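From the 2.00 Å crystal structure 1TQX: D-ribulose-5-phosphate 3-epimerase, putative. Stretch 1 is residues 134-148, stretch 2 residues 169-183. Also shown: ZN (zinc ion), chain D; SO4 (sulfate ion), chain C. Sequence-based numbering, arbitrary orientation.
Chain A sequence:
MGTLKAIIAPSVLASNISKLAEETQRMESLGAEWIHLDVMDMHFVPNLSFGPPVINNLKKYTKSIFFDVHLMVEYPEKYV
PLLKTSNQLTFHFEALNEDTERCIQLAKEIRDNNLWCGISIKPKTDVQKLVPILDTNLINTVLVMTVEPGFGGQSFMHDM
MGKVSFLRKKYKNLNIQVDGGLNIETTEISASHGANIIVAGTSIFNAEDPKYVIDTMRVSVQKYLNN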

# COMPACT_ATOMS: atom_id res chain seq x y z
N LEU A 134 -12.89 5.68 -9.48
CA LEU A 134 -13.02 4.23 -9.40
C LEU A 134 -13.95 3.67 -10.47
O LEU A 134 -13.76 2.53 -10.91
CB LEU A 134 -13.52 3.82 -8.01
CG LEU A 134 -12.57 4.17 -6.86
CD1 LEU A 134 -13.16 3.71 -5.53
CD2 LEU A 134 -11.22 3.51 -7.10
N ASP A 135 -14.94 4.45 -10.89
CA ASP A 135 -15.87 3.96 -11.90
C ASP A 135 -15.23 3.80 -13.29
O ASP A 135 -15.79 3.12 -14.15
CB ASP A 135 -17.09 4.89 -12.00
CG ASP A 135 -18.06 4.71 -10.84
OD1 ASP A 135 -17.95 3.71 -10.10
OD2 ASP A 135 -18.94 5.58 -10.67
N THR A 136 -14.07 4.40 -13.50
CA THR A 136 -13.38 4.31 -14.78
C THR A 136 -12.66 2.97 -14.94
O THR A 136 -12.22 2.62 -16.05
CB THR A 136 -12.33 5.41 -14.94
OG1 THR A 136 -11.23 5.16 -14.05
CG2 THR A 136 -12.92 6.77 -14.62
N ASN A 137 -12.53 2.23 -13.84
CA ASN A 137 -11.86 0.93 -13.84
C ASN A 137 -10.34 1.02 -14.03
O ASN A 137 -9.68 0.00 -14.22
CB ASN A 137 -12.45 0.03 -14.93
CG ASN A 137 -13.90 -0.30 -14.68
OD1 ASN A 137 -14.25 -0.84 -13.63
ND2 ASN A 137 -14.76 0.01 -15.65
N LEU A 138 -9.80 2.23 -13.96
CA LEU A 138 -8.36 2.43 -14.12
C LEU A 138 -7.57 2.11 -12.85
O LEU A 138 -6.35 1.89 -12.91
CB LEU A 138 -8.08 3.88 -14.51
CG LEU A 138 -8.52 4.32 -15.91
CD1 LEU A 138 -8.51 5.83 -16.00
CD2 LEU A 138 -7.59 3.69 -16.94
N ILE A 139 -8.26 2.08 -11.71
CA ILE A 139 -7.62 1.82 -10.43
C ILE A 139 -7.63 0.35 -10.02
O ILE A 139 -8.69 -0.26 -9.90
CB ILE A 139 -8.29 2.64 -9.30
CG1 ILE A 139 -8.32 4.13 -9.68
CG2 ILE A 139 -7.55 2.44 -7.99
CD1 ILE A 139 -6.96 4.74 -9.95
N ASN A 140 -6.45 -0.21 -9.79
CA ASN A 140 -6.32 -1.60 -9.38
C ASN A 140 -6.48 -1.76 -7.87
O ASN A 140 -6.98 -2.78 -7.39
CB ASN A 140 -4.94 -2.14 -9.77
CG ASN A 140 -4.72 -2.19 -11.27
OD1 ASN A 140 -5.17 -3.13 -11.94
ND2 ASN A 140 -4.04 -1.19 -11.80
N THR A 141 -6.05 -0.74 -7.12
CA THR A 141 -6.09 -0.80 -5.67
C THR A 141 -6.38 0.55 -5.01
O THR A 141 -5.92 1.59 -5.48
CB THR A 141 -4.71 -1.23 -5.10
OG1 THR A 141 -4.27 -2.44 -5.74
CG2 THR A 141 -4.79 -1.45 -3.59
N VAL A 142 -7.15 0.51 -3.93
CA VAL A 142 -7.43 1.71 -3.15
C VAL A 142 -6.77 1.43 -1.80
O VAL A 142 -7.06 0.42 -1.17
CB VAL A 142 -8.94 1.95 -2.92
CG1 VAL A 142 -9.12 3.10 -1.93
CG2 VAL A 142 -9.61 2.31 -4.23
N LEU A 143 -5.87 2.31 -1.39
CA LEU A 143 -5.16 2.15 -0.13
C LEU A 143 -5.82 3.04 0.92
O LEU A 143 -5.68 4.26 0.90
CB LEU A 143 -3.68 2.55 -0.31
CG LEU A 143 -2.65 2.22 0.78
CD1 LEU A 143 -1.26 2.62 0.27
CD2 LEU A 143 -2.96 2.95 2.07
N VAL A 144 -6.57 2.41 1.83
CA VAL A 144 -7.26 3.11 2.90
C VAL A 144 -6.30 3.24 4.08
O VAL A 144 -5.98 2.25 4.74
CB VAL A 144 -8.53 2.33 3.36
CG1 VAL A 144 -9.16 3.02 4.57
CG2 VAL A 144 -9.53 2.24 2.22
N MET A 145 -5.81 4.45 4.34
CA MET A 145 -4.90 4.67 5.46
C MET A 145 -5.70 4.45 6.74
O MET A 145 -6.78 5.03 6.90
CB MET A 145 -4.34 6.09 5.47
CG MET A 145 -3.34 6.41 4.36
SD MET A 145 -1.89 5.33 4.36
CE MET A 145 -1.20 5.63 5.98
N THR A 146 -5.17 3.63 7.64
CA THR A 146 -5.85 3.38 8.91
C THR A 146 -5.11 4.11 10.03
O THR A 146 -5.33 3.87 11.21
CB THR A 146 -5.96 1.88 9.22
OG1 THR A 146 -4.70 1.24 8.98
CG2 THR A 146 -7.03 1.23 8.34
N VAL A 147 -4.23 5.02 9.61
CA VAL A 147 -3.45 5.85 10.52
C VAL A 147 -3.03 7.11 9.77
O VAL A 147 -3.07 7.14 8.54
CB VAL A 147 -2.19 5.11 11.03
CG1 VAL A 147 -1.08 5.14 9.97
CG2 VAL A 147 -1.72 5.73 12.31
N GLU A 148 -2.66 8.16 10.50
CA GLU A 148 -2.20 9.41 9.88
C GLU A 148 -0.84 9.08 9.26
O GLU A 148 0.12 8.80 9.97
CB GLU A 148 -2.07 10.50 10.94
CG GLU A 148 -3.37 10.79 11.69
CD GLU A 148 -3.16 11.42 13.06
OE1 GLU A 148 -2.54 12.50 13.15
OE2 GLU A 148 -3.62 10.83 14.06
ZN ZN D . 2.30 2.75 2.72
S SO4 C . 2.82 0.07 11.01
O1 SO4 C . 2.82 -0.82 9.83
O2 SO4 C . 2.23 1.37 10.64
O3 SO4 C . 1.99 -0.53 12.07
O4 SO4 C . 4.20 0.25 11.49
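Stretch 2 169-183: KKYKNLNIQVDGGLN

Stretch 2 leaves the end of a helix, turns, and runs as strand 175-179 alongside strand 141-145; the two are parallel neighbours in a sheet, crossing at -26° with a closest axial approach of 4.6 Å. At the helix end, a water bonded to K170 NZ and D135 OD2 links the opposite charges, with no direct bond between them. Y171, the first residue to leave helical geometry, lays its ring by L134, while its hydroxyl OH donates to D135 OD1 at 2.8 Å; tyrosine thus serves an apolar and a charged neighbour at once. A type I turn, Y171 to L174, carries the exposed K172 and N173 past stretch 1. L174 then brings its branched end inward, CD2 lying 3.7 Å from V142 CG2 and 4.2 Å from L134 CD1.

N175 opens the strand; its short amide lets ND2 (3.0 Å) fold back to N140 O, the acceptor its own N (3.3 Å) uses. N175, Q177 and D179 turn backbone N and O toward stretch 1, as parallel strands require: their oxygens accept from V142 N, V144 N and T146 N, while Q177 N donates to V142 O at 2.9 Å and D179 N weakly to V144 O at 3.4 Å. I176 and V178 share one face with V142 and V144, where beta-branched side chains suit extended backbone. On the other face, the long aliphatic part of Q177 packs CB 3.7 Å from T141 CG2, its NE2 bonded elsewhere in the structure; D179 rests CB 3.5 Å from L143 CD2 while its carboxylate OD1, a natural metal ligand, binds ZN at 2.3 Å.

G180 follows the strand: a CB there would clash with V147 CG1, and its backbone angles alone call for glycine. Its O accepts from T146 OG1 at 2.6 Å. G181, with positive phi, offers its N weakly to the sulfate. L182 brings CD2 to 3.6 Å from T146 OG1.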

# COMPACT_ATOMS: atom_id res chain seq x y z
N LYS A 169 -18.46 -3.31 -0.98
CA LYS A 169 -19.85 -3.47 -1.37
C LYS A 169 -20.12 -2.93 -2.78
O LYS A 169 -20.87 -3.53 -3.55
CB LYS A 169 -20.77 -2.76 -0.37
CG LYS A 169 -22.25 -3.00 -0.61
CD LYS A 169 -23.09 -2.38 0.51
CE LYS A 169 -24.58 -2.68 0.33
NZ LYS A 169 -25.12 -2.15 -0.95
N LYS A 170 -19.50 -1.80 -3.11
CA LYS A 170 -19.69 -1.17 -4.41
C LYS A 170 -18.81 -1.75 -5.52
O LYS A 170 -19.23 -1.79 -6.67
CB LYS A 170 -19.44 0.34 -4.28
CG LYS A 170 -19.82 1.17 -5.50
CD LYS A 170 -19.70 2.66 -5.20
CE LYS A 170 -20.04 3.51 -6.41
NZ LYS A 170 -21.46 3.36 -6.84
N TYR A 171 -17.61 -2.19 -5.16
CA TYR A 171 -16.69 -2.74 -6.14
C TYR A 171 -16.16 -4.09 -5.68
O TYR A 171 -15.17 -4.16 -4.95
CB TYR A 171 -15.52 -1.77 -6.37
CG TYR A 171 -15.92 -0.35 -6.68
CD1 TYR A 171 -16.00 0.60 -5.66
CD2 TYR A 171 -16.20 0.06 -7.98
CE1 TYR A 171 -16.34 1.93 -5.94
CE2 TYR A 171 -16.55 1.38 -8.27
CZ TYR A 171 -16.62 2.31 -7.24
OH TYR A 171 -16.95 3.62 -7.52
N LYS A 172 -16.81 -5.17 -6.11
CA LYS A 172 -16.40 -6.51 -5.69
C LYS A 172 -15.03 -7.00 -6.16
O LYS A 172 -14.43 -7.84 -5.49
CB LYS A 172 -17.48 -7.53 -6.09
CG LYS A 172 -17.82 -7.56 -7.57
CD LYS A 172 -18.85 -8.65 -7.90
CE LYS A 172 -20.24 -8.33 -7.36
NZ LYS A 172 -20.34 -8.39 -5.87
N ASN A 173 -14.54 -6.49 -7.28
CA ASN A 173 -13.23 -6.92 -7.78
C ASN A 173 -12.09 -5.96 -7.47
O ASN A 173 -10.95 -6.19 -7.87
CB ASN A 173 -13.30 -7.14 -9.30
CG ASN A 173 -14.20 -8.29 -9.68
OD1 ASN A 173 -14.03 -9.41 -9.20
ND2 ASN A 173 -15.16 -8.02 -10.55
N LEU A 174 -12.40 -4.88 -6.77
CA LEU A 174 -11.38 -3.90 -6.42
C LEU A 174 -10.49 -4.38 -5.27
O LEU A 174 -10.98 -4.90 -4.27
CB LEU A 174 -12.05 -2.58 -6.03
CG LEU A 174 -11.16 -1.46 -5.51
CD1 LEU A 174 -10.25 -0.93 -6.62
CD2 LEU A 174 -12.04 -0.34 -4.98
N ASN A 175 -9.18 -4.22 -5.43
CA ASN A 175 -8.24 -4.60 -4.38
C ASN A 175 -8.33 -3.49 -3.32
O ASN A 175 -8.22 -2.31 -3.65
CB ASN A 175 -6.80 -4.67 -4.92
CG ASN A 175 -6.55 -5.91 -5.76
OD1 ASN A 175 -6.55 -7.03 -5.25
ND2 ASN A 175 -6.32 -5.71 -7.06
N ILE A 176 -8.57 -3.88 -2.08
CA ILE A 176 -8.66 -2.91 -0.99
C ILE A 176 -7.51 -3.19 -0.03
O ILE A 176 -7.40 -4.27 0.55
CB ILE A 176 -10.02 -3.00 -0.26
CG1 ILE A 176 -11.15 -2.69 -1.25
CG2 ILE A 176 -10.05 -2.01 0.90
CD1 ILE A 176 -12.55 -2.95 -0.70
N GLN A 177 -6.65 -2.19 0.11
CA GLN A 177 -5.46 -2.28 0.94
C GLN A 177 -5.59 -1.41 2.19
O GLN A 177 -6.12 -0.30 2.13
CB GLN A 177 -4.26 -1.85 0.08
CG GLN A 177 -2.89 -1.99 0.71
CD GLN A 177 -1.79 -1.65 -0.27
OE1 GLN A 177 -1.85 -0.63 -0.96
NE2 GLN A 177 -0.76 -2.49 -0.35
N VAL A 178 -5.13 -1.93 3.33
CA VAL A 178 -5.18 -1.18 4.58
C VAL A 178 -3.75 -0.99 5.03
O VAL A 178 -2.92 -1.89 4.86
CB VAL A 178 -6.02 -1.90 5.67
CG1 VAL A 178 -7.50 -1.81 5.30
CG2 VAL A 178 -5.59 -3.36 5.80
N ASP A 179 -3.46 0.16 5.62
CA ASP A 179 -2.09 0.48 5.98
C ASP A 179 -2.04 1.38 7.22
O ASP A 179 -2.55 2.49 7.20
CB ASP A 179 -1.48 1.16 4.75
CG ASP A 179 -0.05 1.60 4.93
OD1 ASP A 179 0.49 2.13 3.92
OD2 ASP A 179 0.55 1.42 6.01
N GLY A 180 -1.41 0.88 8.28
CA GLY A 180 -1.30 1.65 9.51
C GLY A 180 -1.82 0.91 10.73
O GLY A 180 -3.02 0.81 10.95
N GLY A 181 -0.89 0.36 11.51
CA GLY A 181 -1.27 -0.36 12.72
C GLY A 181 -1.85 -1.75 12.52
O GLY A 181 -2.56 -2.24 13.40
N LEU A 182 -1.56 -2.38 11.39
CA LEU A 182 -2.07 -3.73 11.15
C LEU A 182 -1.30 -4.79 11.92
O LEU A 182 -0.06 -4.83 11.87
CB LEU A 182 -2.03 -4.07 9.65
CG LEU A 182 -3.24 -3.67 8.79
CD1 LEU A 182 -4.50 -4.36 9.32
CD2 LEU A 182 -3.42 -2.16 8.81
N ASN A 183 -2.02 -5.63 12.65
CA ASN A 183 -1.42 -6.72 13.39
C ASN A 183 -2.38 -7.90 13.23
O ASN A 183 -3.33 -7.80 12.45
CB ASN A 183 -1.19 -6.34 14.86
CG ASN A 183 -2.45 -5.84 15.55
OD1 ASN A 183 -2.38 -4.98 16.43
ND2 ASN A 183 -3.59 -6.37 15.16
O HOH W 1 -21.26 5.12 -9.11